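Local coordinates for protein 455aa long hypothetical phospho-sugar mutase (Sulfolobus tokodaii, PDB 2F7L) that interconverts the 6- and 1-phosphates of glucosamine and of galactosamine, supplying precursors for UDP-N-acetylglucosamine and UDP-N-acetylgalactosamine, at residues T225-K230 and I250-V256; R261-L265 and L363-L367; Y173-P179 and C197-N203; S161-I165 and A347-E351; D45-G49 and L206-F210. All coordinates share one frame; numbering follows the deposited sequence.

Interaction 1. Residues T225-K230 and I250-V256; sequences TAEVVK and IDSEGRV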
# COMPACT_ATOMS: atom_id res chain seq x y z
N THR A 225 4.03 5.90 -19.31
CA THR A 225 2.75 5.28 -19.52
C THR A 225 1.69 6.39 -19.59
O THR A 225 0.73 6.29 -20.36
CB THR A 225 2.42 4.19 -18.44
OG1 THR A 225 1.91 4.81 -17.26
CG2 THR A 225 3.68 3.38 -18.11
N ALA A 226 1.88 7.46 -18.82
CA ALA A 226 0.96 8.60 -18.85
C ALA A 226 0.86 9.03 -20.32
O ALA A 226 -0.20 9.45 -20.81
CB ALA A 226 1.50 9.75 -18.02
N GLU A 227 1.98 8.93 -21.03
CA GLU A 227 2.02 9.26 -22.44
C GLU A 227 1.03 8.38 -23.19
O GLU A 227 0.00 8.85 -23.65
CB GLU A 227 3.40 8.97 -22.99
CG GLU A 227 3.87 9.99 -23.95
CD GLU A 227 3.97 11.32 -23.27
OE1 GLU A 227 3.06 12.17 -23.45
OE2 GLU A 227 4.96 11.48 -22.51
N VAL A 228 1.35 7.09 -23.29
CA VAL A 228 0.49 6.14 -23.98
C VAL A 228 -0.96 6.24 -23.53
O VAL A 228 -1.87 5.95 -24.31
CB VAL A 228 1.00 4.68 -23.83
CG1 VAL A 228 2.44 4.57 -24.28
CG2 VAL A 228 0.89 4.24 -22.40
N VAL A 229 -1.20 6.63 -22.28
CA VAL A 229 -2.59 6.77 -21.84
C VAL A 229 -3.25 7.75 -22.82
O VAL A 229 -4.29 7.46 -23.42
CB VAL A 229 -2.70 7.39 -20.42
CG1 VAL A 229 -4.03 8.09 -20.26
CG2 VAL A 229 -2.56 6.31 -19.37
N LYS A 230 -2.61 8.91 -22.97
CA LYS A 230 -3.09 9.95 -23.85
C LYS A 230 -3.13 9.49 -25.31
O LYS A 230 -4.17 9.54 -25.94
CB LYS A 230 -2.23 11.21 -23.72
CG LYS A 230 -3.03 12.51 -23.90
CD LYS A 230 -2.16 13.77 -23.99
CE LYS A 230 -1.39 14.05 -22.69
NZ LYS A 230 -0.35 13.01 -22.36
N ILE A 250 -4.50 7.50 -13.72
CA ILE A 250 -4.13 8.46 -14.76
C ILE A 250 -5.41 8.72 -15.53
O ILE A 250 -5.93 7.82 -16.17
CB ILE A 250 -3.07 7.86 -15.69
CG1 ILE A 250 -1.88 7.35 -14.86
CG2 ILE A 250 -2.59 8.91 -16.68
CD1 ILE A 250 -0.82 6.66 -15.68
N ASP A 251 -5.93 9.95 -15.46
CA ASP A 251 -7.19 10.28 -16.15
C ASP A 251 -7.09 10.49 -17.66
O ASP A 251 -6.01 10.44 -18.26
CB ASP A 251 -7.82 11.52 -15.54
CG ASP A 251 -6.97 12.77 -15.75
OD1 ASP A 251 -6.19 12.80 -16.74
OD2 ASP A 251 -7.10 13.72 -14.94
N SER A 252 -8.25 10.72 -18.27
CA SER A 252 -8.38 10.92 -19.72
C SER A 252 -7.41 11.93 -20.32
O SER A 252 -7.05 11.82 -21.49
CB SER A 252 -9.82 11.31 -20.03
OG SER A 252 -10.44 11.86 -18.88
N GLU A 253 -6.99 12.91 -19.53
CA GLU A 253 -6.05 13.94 -19.99
C GLU A 253 -4.64 13.39 -20.09
O GLU A 253 -3.77 14.01 -20.70
CB GLU A 253 -6.05 15.14 -19.05
CG GLU A 253 -7.40 15.81 -18.87
CD GLU A 253 -8.01 16.29 -20.19
OE1 GLU A 253 -7.59 15.81 -21.27
OE2 GLU A 253 -8.92 17.16 -20.13
N GLY A 254 -4.41 12.24 -19.48
CA GLY A 254 -3.09 11.65 -19.53
C GLY A 254 -2.20 12.19 -18.43
O GLY A 254 -0.98 12.21 -18.55
N ARG A 255 -2.83 12.65 -17.36
CA ARG A 255 -2.08 13.18 -16.23
C ARG A 255 -2.24 12.25 -15.04
O ARG A 255 -3.36 11.83 -14.71
CB ARG A 255 -2.57 14.60 -15.90
CG ARG A 255 -4.06 14.73 -15.86
CD ARG A 255 -4.53 16.19 -15.83
NE ARG A 255 -5.97 16.22 -15.64
CZ ARG A 255 -6.64 17.24 -15.14
NH1 ARG A 255 -5.99 18.33 -14.79
NH2 ARG A 255 -7.95 17.16 -14.95
N VAL A 256 -1.13 11.90 -14.39
CA VAL A 256 -1.23 11.01 -13.26
C VAL A 256 -1.81 11.77 -12.06
O VAL A 256 -1.56 12.96 -11.90
CB VAL A 256 0.15 10.35 -12.91
CG1 VAL A 256 1.11 10.47 -14.07
CG2 VAL A 256 0.72 10.94 -11.65
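V229 and I250 form the centre of a helix-on-sheet packing in the second alpha/beta/alpha domain: helix 223-231 lies against strand 248-251, an outermost strand of its mixed sheet, and against the type I turn D251-G254 that follows. No hydrogen bond links the two segments; side-chain shape does the joining. V229 straddles the strand and the turn. Its CG1, anti to the backbone N (chi1 154°), reaches the main chain at G254 CA, 3.8 Å away, and also D251 O, while V229 CG2 meets I250 CG2 at 3.7 Å. The longer branch of I250 ends with CD1 3.7 Å from T225 OG1, the two side chains crossing at about a right angle. A226, one turn before K230, fits its CB against V256 CG1 at 4.0 Å and beside the carbonyl of G254. K230 bends at its last two torsions, which lays CG, CD and CE along E253 O and turns NZ back toward E227 OE1, a long salt bridge of 3.7 Å within the helix. G254 has a phi of 86°, suited to a residue without a side chain; a CB would point at the helix. On the far side of the turn, D251 OD1 receives weak bonds from the backbone N atoms of E253, G254 and R255. The R255 guanidinium also pairs with D365 of helix 360-365. The salt bridge from R255 NE ends on the syn lone pair of D251 OD2 at 2.8 Å, the oxygen lying 30° out of the guanidinium plane.

Interaction 2. Residues R261-L265 and L363-L367; sequences RSGTL and LFDRL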
# COMPACT_ATOMS: atom_id res chain seq x y z
N ARG A 261 -5.45 11.99 -3.93
CA ARG A 261 -6.48 12.63 -4.74
C ARG A 261 -7.56 11.57 -5.01
O ARG A 261 -8.76 11.82 -4.83
CB ARG A 261 -5.91 13.12 -6.08
CG ARG A 261 -4.69 14.03 -5.99
CD ARG A 261 -5.04 15.26 -5.26
NE ARG A 261 -3.97 16.25 -5.22
CZ ARG A 261 -2.79 16.06 -4.64
NH1 ARG A 261 -2.52 14.91 -4.05
NH2 ARG A 261 -1.92 17.05 -4.58
N SER A 262 -7.13 10.40 -5.44
CA SER A 262 -8.05 9.31 -5.73
C SER A 262 -8.52 8.62 -4.46
O SER A 262 -9.56 7.96 -4.46
CB SER A 262 -7.41 8.29 -6.68
OG SER A 262 -6.20 7.79 -6.15
N GLY A 263 -7.77 8.79 -3.38
CA GLY A 263 -8.16 8.17 -2.12
C GLY A 263 -9.36 8.93 -1.61
O GLY A 263 -10.27 8.36 -1.01
N THR A 264 -9.35 10.23 -1.87
CA THR A 264 -10.42 11.13 -1.45
C THR A 264 -11.72 10.85 -2.23
O THR A 264 -12.79 10.73 -1.65
CB THR A 264 -9.98 12.62 -1.65
OG1 THR A 264 -8.98 12.95 -0.68
CG2 THR A 264 -11.16 13.56 -1.50
N LEU A 265 -11.59 10.75 -3.55
CA LEU A 265 -12.70 10.45 -4.45
C LEU A 265 -13.32 9.10 -4.08
O LEU A 265 -14.54 8.94 -4.04
CB LEU A 265 -12.17 10.41 -5.89
CG LEU A 265 -12.63 11.43 -6.93
CD1 LEU A 265 -13.06 12.71 -6.27
CD2 LEU A 265 -11.51 11.69 -7.93
N LEU A 363 -13.78 14.39 -13.46
CA LEU A 363 -13.99 13.84 -12.11
C LEU A 363 -12.93 14.34 -11.14
O LEU A 363 -13.23 14.83 -10.06
CB LEU A 363 -13.93 12.31 -12.18
CG LEU A 363 -14.64 11.46 -11.13
CD1 LEU A 363 -13.65 10.50 -10.52
CD2 LEU A 363 -15.27 12.33 -10.06
N PHE A 364 -11.67 14.18 -11.53
CA PHE A 364 -10.55 14.60 -10.71
C PHE A 364 -10.52 16.09 -10.48
O PHE A 364 -10.17 16.56 -9.39
CB PHE A 364 -9.24 14.14 -11.33
CG PHE A 364 -8.84 12.76 -10.90
CD1 PHE A 364 -9.03 11.67 -11.75
CD2 PHE A 364 -8.36 12.54 -9.61
CE1 PHE A 364 -8.73 10.39 -11.31
CE2 PHE A 364 -8.06 11.26 -9.17
CZ PHE A 364 -8.25 10.19 -10.02
N ASP A 365 -10.89 16.84 -11.52
CA ASP A 365 -10.91 18.28 -11.39
C ASP A 365 -11.89 18.73 -10.32
O ASP A 365 -11.75 19.82 -9.80
CB ASP A 365 -11.21 18.95 -12.72
CG ASP A 365 -10.00 18.99 -13.64
OD1 ASP A 365 -8.86 18.98 -13.13
OD2 ASP A 365 -10.20 19.05 -14.87
N ARG A 366 -12.86 17.90 -9.96
CA ARG A 366 -13.81 18.29 -8.92
C ARG A 366 -13.14 18.45 -7.55
O ARG A 366 -13.78 18.84 -6.59
CB ARG A 366 -14.93 17.25 -8.75
CG ARG A 366 -15.90 17.02 -9.92
CD ARG A 366 -17.15 16.34 -9.34
NE ARG A 366 -17.86 15.41 -10.22
CZ ARG A 366 -18.39 15.73 -11.40
NH1 ARG A 366 -18.29 16.97 -11.89
NH2 ARG A 366 -19.05 14.81 -12.08
N LEU A 367 -11.85 18.12 -7.46
CA LEU A 367 -11.12 18.22 -6.18
C LEU A 367 -10.31 19.51 -6.02
O LEU A 367 -9.91 20.15 -7.00
CB LEU A 367 -10.14 17.04 -6.04
CG LEU A 367 -10.40 15.70 -5.34
CD1 LEU A 367 -11.87 15.47 -5.15
CD2 LEU A 367 -9.77 14.58 -6.16
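L265 of helix 259-272 points into a pocket lined by L363, F364 and L367, at the C-terminal part of helix 360-365 and just beyond it. The aromatic contact is a CH-pi interaction: L265 CD2 stands over one face of the F364 ring, 3.9 Å from its centroid and 23° off the normal, displaced toward the rim. The same ring is met at its edge by S262, whose CB is 3.9 Å from F364 CE2, so one residue of helix 259-272 covers the flat side and another abuts the rim. Aliphatic contacts make up most of the rest. L265 and L363 approach tip to tip, CD2 of L265 lying 3.6 Å from CD1 of L363, while the other methyl of L265, CD1, packs on the isobutyl end of L367. L367 CD2 also lies against the backbone at R261 O. T264 slides past L367 in the opposite sense, with T264 CG2 4.2 Å from L367 CD1. Polar groups turn elsewhere. T264 CG2 is anti to the backbone N (chi1 -71° for OG1), leaving OG1 to bond D260 O one turn back, and S262 OG makes a weak bond to G259 O. The segment 363-367 is closed by its own backbone, L367 N to F364 O at 3.0 Å, which brings L367 round to the helix it faces. This is buried helix packing within the third alpha/beta/alpha domain: helix 290-296 flanks T264 and L367 through L290, V291 and Y294, helix 342-356 supplies M349 beside S262 and F364, and strand 248-251 of the second domain contributes F249 and D251.

Interaction 3. Residues Y173-P179 and C197-N203; sequences YKVLIDP and CKIYTIN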
# COMPACT_ATOMS: atom_id res chain seq x y z
N TYR A 173 -16.00 0.77 -20.88
CA TYR A 173 -14.87 1.68 -20.74
C TYR A 173 -13.64 1.21 -21.50
O TYR A 173 -13.46 0.03 -21.76
CB TYR A 173 -14.52 1.84 -19.27
CG TYR A 173 -15.43 2.77 -18.51
CD1 TYR A 173 -15.66 4.07 -18.96
CD2 TYR A 173 -16.04 2.37 -17.33
CE1 TYR A 173 -16.47 4.95 -18.24
CE2 TYR A 173 -16.85 3.25 -16.60
CZ TYR A 173 -17.07 4.53 -17.06
OH TYR A 173 -17.86 5.39 -16.35
N LYS A 174 -12.79 2.17 -21.86
CA LYS A 174 -11.55 1.88 -22.57
C LYS A 174 -10.42 2.18 -21.55
O LYS A 174 -10.07 3.34 -21.35
CB LYS A 174 -11.43 2.79 -23.79
CG LYS A 174 -10.53 2.25 -24.88
CD LYS A 174 -10.13 3.32 -25.91
CE LYS A 174 -9.03 2.80 -26.86
NZ LYS A 174 -8.36 3.83 -27.74
N VAL A 175 -9.87 1.15 -20.91
CA VAL A 175 -8.84 1.36 -19.89
C VAL A 175 -7.44 0.87 -20.20
O VAL A 175 -7.25 -0.02 -21.04
CB VAL A 175 -9.24 0.70 -18.52
CG1 VAL A 175 -10.52 1.32 -17.98
CG2 VAL A 175 -9.41 -0.80 -18.67
N LEU A 176 -6.45 1.45 -19.53
CA LEU A 176 -5.05 1.01 -19.68
C LEU A 176 -4.56 0.56 -18.30
O LEU A 176 -4.82 1.23 -17.29
CB LEU A 176 -4.14 2.11 -20.23
CG LEU A 176 -2.66 1.75 -20.14
CD1 LEU A 176 -1.81 2.45 -21.19
CD2 LEU A 176 -2.19 2.14 -18.76
N ILE A 177 -3.88 -0.58 -18.26
CA ILE A 177 -3.36 -1.14 -17.01
C ILE A 177 -1.85 -1.35 -17.05
O ILE A 177 -1.32 -2.01 -17.95
CB ILE A 177 -4.07 -2.46 -16.72
CG1 ILE A 177 -5.57 -2.21 -16.50
CG2 ILE A 177 -3.46 -3.10 -15.51
CD1 ILE A 177 -6.40 -3.48 -16.27
N ASP A 178 -1.16 -0.75 -16.08
CA ASP A 178 0.29 -0.83 -15.95
C ASP A 178 0.63 -1.59 -14.67
O ASP A 178 0.81 -0.99 -13.61
CB ASP A 178 0.89 0.58 -15.90
CG ASP A 178 2.43 0.58 -15.95
OD1 ASP A 178 3.05 -0.50 -16.03
OD2 ASP A 178 3.01 1.69 -15.90
N PRO A 179 0.69 -2.93 -14.76
CA PRO A 179 1.00 -3.78 -13.61
C PRO A 179 2.48 -3.83 -13.28
O PRO A 179 2.90 -4.60 -12.40
CB PRO A 179 0.45 -5.13 -14.05
CG PRO A 179 0.70 -5.12 -15.49
CD PRO A 179 0.26 -3.76 -15.90
N CYS A 197 -14.54 -4.00 -20.24
CA CYS A 197 -13.82 -2.84 -20.77
C CYS A 197 -12.97 -3.28 -21.96
O CYS A 197 -12.77 -4.47 -22.17
CB CYS A 197 -12.85 -2.26 -19.73
SG CYS A 197 -13.42 -2.16 -18.01
N LYS A 198 -12.49 -2.32 -22.74
CA LYS A 198 -11.58 -2.64 -23.82
C LYS A 198 -10.31 -2.50 -22.98
O LYS A 198 -10.09 -1.46 -22.35
CB LYS A 198 -11.62 -1.58 -24.92
CG LYS A 198 -11.07 -2.05 -26.25
CD LYS A 198 -11.06 -0.91 -27.24
CE LYS A 198 -10.85 -1.41 -28.66
NZ LYS A 198 -9.68 -2.31 -28.74
N ILE A 199 -9.49 -3.55 -22.94
CA ILE A 199 -8.30 -3.53 -22.10
C ILE A 199 -6.96 -3.45 -22.82
O ILE A 199 -6.68 -4.24 -23.71
CB ILE A 199 -8.26 -4.77 -21.21
CG1 ILE A 199 -9.59 -4.91 -20.48
CG2 ILE A 199 -7.13 -4.67 -20.22
CD1 ILE A 199 -9.81 -6.29 -19.92
N TYR A 200 -6.16 -2.46 -22.44
CA TYR A 200 -4.82 -2.29 -23.00
C TYR A 200 -3.88 -2.34 -21.80
O TYR A 200 -4.07 -1.59 -20.82
CB TYR A 200 -4.65 -0.92 -23.65
CG TYR A 200 -5.58 -0.63 -24.80
CD1 TYR A 200 -6.89 -0.20 -24.56
CD2 TYR A 200 -5.15 -0.76 -26.13
CE1 TYR A 200 -7.74 0.08 -25.61
CE2 TYR A 200 -5.99 -0.48 -27.18
CZ TYR A 200 -7.29 -0.06 -26.91
OH TYR A 200 -8.14 0.21 -27.95
N THR A 201 -2.87 -3.20 -21.84
CA THR A 201 -1.95 -3.22 -20.73
C THR A 201 -0.56 -2.95 -21.24
O THR A 201 -0.15 -3.43 -22.32
CB THR A 201 -1.94 -4.57 -19.94
OG1 THR A 201 -1.13 -5.52 -20.63
CG2 THR A 201 -3.34 -5.13 -19.78
N ILE A 202 0.15 -2.14 -20.46
CA ILE A 202 1.51 -1.79 -20.77
C ILE A 202 2.24 -2.55 -19.68
O ILE A 202 1.82 -2.56 -18.51
CB ILE A 202 1.73 -0.23 -20.72
CG1 ILE A 202 3.16 0.12 -21.07
CG2 ILE A 202 1.48 0.31 -19.34
CD1 ILE A 202 3.66 -0.55 -22.29
N ASN A 203 3.29 -3.27 -20.07
CA ASN A 203 4.08 -4.05 -19.14
C ASN A 203 3.26 -5.14 -18.43
O ASN A 203 3.44 -5.39 -17.25
CB ASN A 203 4.72 -3.09 -18.15
CG ASN A 203 5.49 -2.02 -18.86
OD1 ASN A 203 6.28 -2.32 -19.77
ND2 ASN A 203 5.27 -0.76 -18.48
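V175 and I199 are paired in a parallel strand pair, 174-178 beside 198-201, whose tight part is the backbone seam and the buried inner residues V175, L176 and I177. Five hydrogen bonds alternate along the seam, from K198 N to Y173 O at 2.7 Å, through V175 N to K198 O and Y200 N to V175 O, to I202 N on I177 O at 2.9 Å. V175 CG2 lies 3.9 Å from C197 CB, and I177 CD1 meets I199 CG2 at 4.2 Å. The outermost strand 198-201 is the solvent side, with K198 and T201 exposed and I199 and Y200 partly so. K174, with CG anti to its N (chi1 -157°), crosses the Y200 side chain obliquely, its CG and CE near Y200 CE1, and sends NZ on to L232 O. K198 runs alongside K174 but bends at its end, where NZ bonds Y200 OH at 3.1 Å. At the C-terminal end the grip weakens: N203 ND2 reaches D178 OD1 in a straight but weak bond of 3.3 Å, while D178 OD2 pairs with R213. P179 lies about 9 Å, side chain to side chain, from D241, a probable magnesium ligand. The pair forms the two strands of a beta-alpha-beta crossover; helix 188-194 of the crossover covers I177, C197 and I199, helix 223-231 lies over L176 and D178, and strand 236-239 continues the sheet beyond 174-178.

Interaction 4. Residues S161-I165 and A347-E351; sequences SHVDI and ALMLE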
# COMPACT_ATOMS: atom_id res chain seq x y z
N SER A 161 -17.96 -8.66 -6.30
CA SER A 161 -19.16 -8.71 -5.49
C SER A 161 -19.53 -7.38 -4.83
O SER A 161 -20.53 -7.30 -4.13
CB SER A 161 -18.99 -9.77 -4.41
OG SER A 161 -18.26 -9.24 -3.33
N HIS A 162 -18.74 -6.34 -5.06
CA HIS A 162 -19.05 -5.05 -4.42
C HIS A 162 -19.39 -3.90 -5.36
O HIS A 162 -19.55 -2.77 -4.90
CB HIS A 162 -17.91 -4.62 -3.51
CG HIS A 162 -17.65 -5.57 -2.38
ND1 HIS A 162 -18.55 -5.78 -1.36
CD2 HIS A 162 -16.59 -6.37 -2.12
CE1 HIS A 162 -18.05 -6.66 -0.51
NE2 HIS A 162 -16.86 -7.04 -0.95
N VAL A 163 -19.51 -4.18 -6.66
CA VAL A 163 -19.87 -3.15 -7.62
C VAL A 163 -20.94 -3.62 -8.61
O VAL A 163 -21.04 -4.80 -8.93
CB VAL A 163 -18.65 -2.68 -8.44
CG1 VAL A 163 -17.55 -2.20 -7.50
CG2 VAL A 163 -18.16 -3.80 -9.32
N ASP A 164 -21.75 -2.68 -9.08
CA ASP A 164 -22.79 -2.97 -10.04
C ASP A 164 -22.12 -3.40 -11.32
O ASP A 164 -21.84 -2.56 -12.17
CB ASP A 164 -23.59 -1.71 -10.32
CG ASP A 164 -24.80 -1.96 -11.18
OD1 ASP A 164 -24.73 -2.84 -12.08
OD2 ASP A 164 -25.82 -1.26 -10.96
N ILE A 165 -21.86 -4.68 -11.49
CA ILE A 165 -21.19 -5.15 -12.69
C ILE A 165 -21.85 -4.76 -14.01
O ILE A 165 -21.17 -4.40 -14.98
CB ILE A 165 -21.04 -6.65 -12.70
CG1 ILE A 165 -20.21 -7.09 -11.50
CG2 ILE A 165 -20.41 -7.10 -14.03
CD1 ILE A 165 -19.96 -8.57 -11.47
N ALA A 347 -11.77 -1.15 -9.47
CA ALA A 347 -13.18 -1.49 -9.63
C ALA A 347 -14.08 -0.40 -9.05
O ALA A 347 -15.09 -0.02 -9.66
CB ALA A 347 -13.47 -2.83 -8.94
N LEU A 348 -13.74 0.07 -7.86
CA LEU A 348 -14.53 1.10 -7.23
C LEU A 348 -14.47 2.36 -8.07
O LEU A 348 -15.45 3.10 -8.17
CB LEU A 348 -14.01 1.40 -5.83
CG LEU A 348 -14.33 0.34 -4.77
CD1 LEU A 348 -13.59 0.65 -3.48
CD2 LEU A 348 -15.83 0.29 -4.54
N MET A 349 -13.33 2.60 -8.69
CA MET A 349 -13.17 3.80 -9.50
C MET A 349 -14.09 3.75 -10.70
O MET A 349 -14.79 4.71 -10.99
CB MET A 349 -11.72 3.97 -9.95
CG MET A 349 -11.43 5.32 -10.61
SD MET A 349 -11.63 6.72 -9.48
CE MET A 349 -9.93 7.01 -8.98
N LEU A 350 -14.08 2.62 -11.40
CA LEU A 350 -14.94 2.45 -12.57
C LEU A 350 -16.42 2.55 -12.17
O LEU A 350 -17.27 2.84 -13.01
CB LEU A 350 -14.69 1.10 -13.25
CG LEU A 350 -13.37 0.91 -14.00
CD1 LEU A 350 -13.41 -0.39 -14.78
CD2 LEU A 350 -13.14 2.06 -14.96
N GLU A 351 -16.73 2.31 -10.89
CA GLU A 351 -18.11 2.42 -10.47
C GLU A 351 -18.39 3.92 -10.33
O GLU A 351 -19.20 4.47 -11.07
CB GLU A 351 -18.36 1.70 -9.13
CG GLU A 351 -19.67 0.90 -9.14
CD GLU A 351 -20.19 0.50 -7.75
OE1 GLU A 351 -21.12 -0.34 -7.68
OE2 GLU A 351 -19.68 1.03 -6.73
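E351 swings out from helix 342-356 with chi1 at -137° and an extended chain beyond CG, while V163 turns CG1 beside its own backbone N (chi1 -56°); together these torsions bring the carboxylate end of E351 against the isopropyl group of V163 at a helix N-cap. The capped helix is 165-171 of the second alpha/beta/alpha domain, and E351 belongs to the third, so the contact ties the two domains together. D164 is the N-cap, its OD1 accepting from K167 N, and it is also the centre of an inverse gamma turn. The same residue offers its backbone N to E351 OE1 at 2.8 Å in a nearly straight bond. V163 crosses the glutamate chain obliquely, with CB 3.8 Å from E351 CG. Its CG1 goes further toward the helix, resting 4.2 Å from L348 CD2 and 4.4 Å from A347 CB, with A347 O close by, so one methyl touches two successive residues of the helix. The buried carboxylate is gripped at both oxygens: OE2 forms a salt bridge with K273 and accepts from W269 NE1. K273 also bonds H162 O, linking the loop and the glutamate a second time, and its positive charge probably stabilises the ionised carboxylate. Replacing E351 by alanine is likely to cost D164 N and W269 NE1 their acceptor and K273 its carboxylate partner, though not H162 O, and to open a gap beside V163. The bond from D164 N meets OE1 on its anti side, 26° out of the carboxylate plane.

Interaction 5. Residues D45-G49 and L206-F210; sequences DVRAG and LDPLF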
# COMPACT_ATOMS: atom_id res chain seq x y z
N ASP A 45 5.23 -12.54 -5.22
CA ASP A 45 5.03 -11.62 -6.31
C ASP A 45 6.01 -12.06 -7.41
O ASP A 45 6.48 -13.19 -7.43
CB ASP A 45 5.26 -10.18 -5.86
CG ASP A 45 6.72 -9.86 -5.63
OD1 ASP A 45 7.59 -10.73 -5.89
OD2 ASP A 45 7.00 -8.73 -5.18
N VAL A 46 6.34 -11.18 -8.34
CA VAL A 46 7.19 -11.63 -9.42
C VAL A 46 8.69 -11.57 -9.24
O VAL A 46 9.43 -12.12 -10.05
CB VAL A 46 6.82 -10.85 -10.73
CG1 VAL A 46 7.44 -9.45 -10.72
CG2 VAL A 46 7.24 -11.64 -11.95
N ARG A 47 9.15 -10.96 -8.16
CA ARG A 47 10.59 -10.75 -7.93
C ARG A 47 11.66 -11.83 -8.11
O ARG A 47 11.41 -13.02 -8.07
CB ARG A 47 10.78 -10.08 -6.57
CG ARG A 47 10.19 -8.71 -6.49
CD ARG A 47 10.00 -8.30 -5.06
NE ARG A 47 9.38 -6.98 -4.97
CZ ARG A 47 9.99 -5.83 -5.30
NH1 ARG A 47 11.24 -5.84 -5.75
NH2 ARG A 47 9.32 -4.68 -5.19
N ALA A 48 12.87 -11.36 -8.32
CA ALA A 48 14.06 -12.16 -8.53
C ALA A 48 14.29 -13.39 -7.66
O ALA A 48 14.64 -14.46 -8.17
CB ALA A 48 15.28 -11.26 -8.46
N GLY A 49 14.13 -13.34 -6.36
CA GLY A 49 14.42 -14.61 -5.68
C GLY A 49 13.22 -15.52 -5.46
O GLY A 49 13.24 -16.43 -4.63
N LEU A 206 5.09 -10.75 -17.21
CA LEU A 206 5.84 -10.90 -15.97
C LEU A 206 7.34 -10.83 -16.19
O LEU A 206 7.88 -11.60 -16.98
CB LEU A 206 5.50 -12.22 -15.30
CG LEU A 206 4.02 -12.35 -14.89
CD1 LEU A 206 3.77 -13.74 -14.33
CD2 LEU A 206 3.66 -11.28 -13.85
N ASP A 207 8.00 -9.91 -15.51
CA ASP A 207 9.45 -9.78 -15.67
C ASP A 207 10.16 -9.28 -14.42
O ASP A 207 10.25 -8.07 -14.20
CB ASP A 207 9.77 -8.86 -16.82
CG ASP A 207 11.23 -8.94 -17.21
OD1 ASP A 207 11.97 -9.66 -16.48
OD2 ASP A 207 11.63 -8.31 -18.22
N PRO A 208 10.70 -10.19 -13.60
CA PRO A 208 11.38 -9.72 -12.40
C PRO A 208 12.52 -8.71 -12.65
O PRO A 208 13.17 -8.26 -11.71
CB PRO A 208 11.87 -11.02 -11.77
CG PRO A 208 12.24 -11.81 -12.94
CD PRO A 208 11.03 -11.60 -13.86
N LEU A 209 12.79 -8.36 -13.91
CA LEU A 209 13.85 -7.37 -14.15
C LEU A 209 13.33 -5.95 -14.26
O LEU A 209 14.12 -5.01 -14.28
CB LEU A 209 14.68 -7.72 -15.39
CG LEU A 209 16.00 -8.43 -15.06
CD1 LEU A 209 15.74 -9.46 -13.96
CD2 LEU A 209 16.59 -9.11 -16.29
N PHE A 210 12.01 -5.79 -14.31
CA PHE A 210 11.37 -4.48 -14.38
C PHE A 210 12.05 -3.51 -15.32
O PHE A 210 12.21 -2.33 -15.03
CB PHE A 210 11.29 -3.88 -12.98
CG PHE A 210 10.51 -4.71 -12.03
CD1 PHE A 210 9.12 -4.67 -12.04
CD2 PHE A 210 11.15 -5.53 -11.11
CE1 PHE A 210 8.38 -5.43 -11.15
CE2 PHE A 210 10.42 -6.29 -10.22
CZ PHE A 210 9.04 -6.24 -10.24
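V46 and P208 face each other on two irregular loops that come nearest at the CA atoms of R47 and P208, 4.7 Å apart, the second loop folding through a type I turn from D207 to F210. No hydrogen bond crosses; V46 carries the contact with both methyls. CG2, anti to the backbone N while CG1 sits at chi1 79°, lies 3.8 Å from L206 CB and near the CD of P208. CG1 comes from the opposite direction to F210 and touches its ring at CZ, 3.6 Å away. P208 CB packs on the main chain between V46 O and A48 N. With only a CB at V46, as in an alanine, a gap is likely to open between L206 and F210 and let the ring shift. Flanking V46 in the chain, D45 holds R47 twice: R47 N bonds D45 OD1 in an Asx turn, and R47 NE makes a salt bridge to D45 OD2 at 3.0 Å. The guanidinium then bonds the carbonyls of S97, the probable phosphoserine site, and of N99 and P100. The contact joins the first two domains beside the active site: one loop leads from strand 39-44 into helix 50-63, the other from strand 198-201 toward helix 223-231.

Interactions 3 and 1 follow one another along the chain in the second domain and share one mixed sheet: their centres are 12 Å apart, and T225 and V228 of helix 223-231 pack on D178 and L176. Strand 248-251 leads into helix 259-272, where interaction 2 begins, and interactions 1 and 2 touch directly. Interaction 4 closes a long loop around 1 and 3, its L350 touching Y173, V175 and C197, its M349 touching S262 and F364. Interactions 1 to 4 thus form a continuous body of domains two and three. The centre of interaction 5 lies 20 to 32 Å from those of the others, without a contact beyond adjoining interaction 3 in sequence; it ties in the first domain near the probable phosphoserine site.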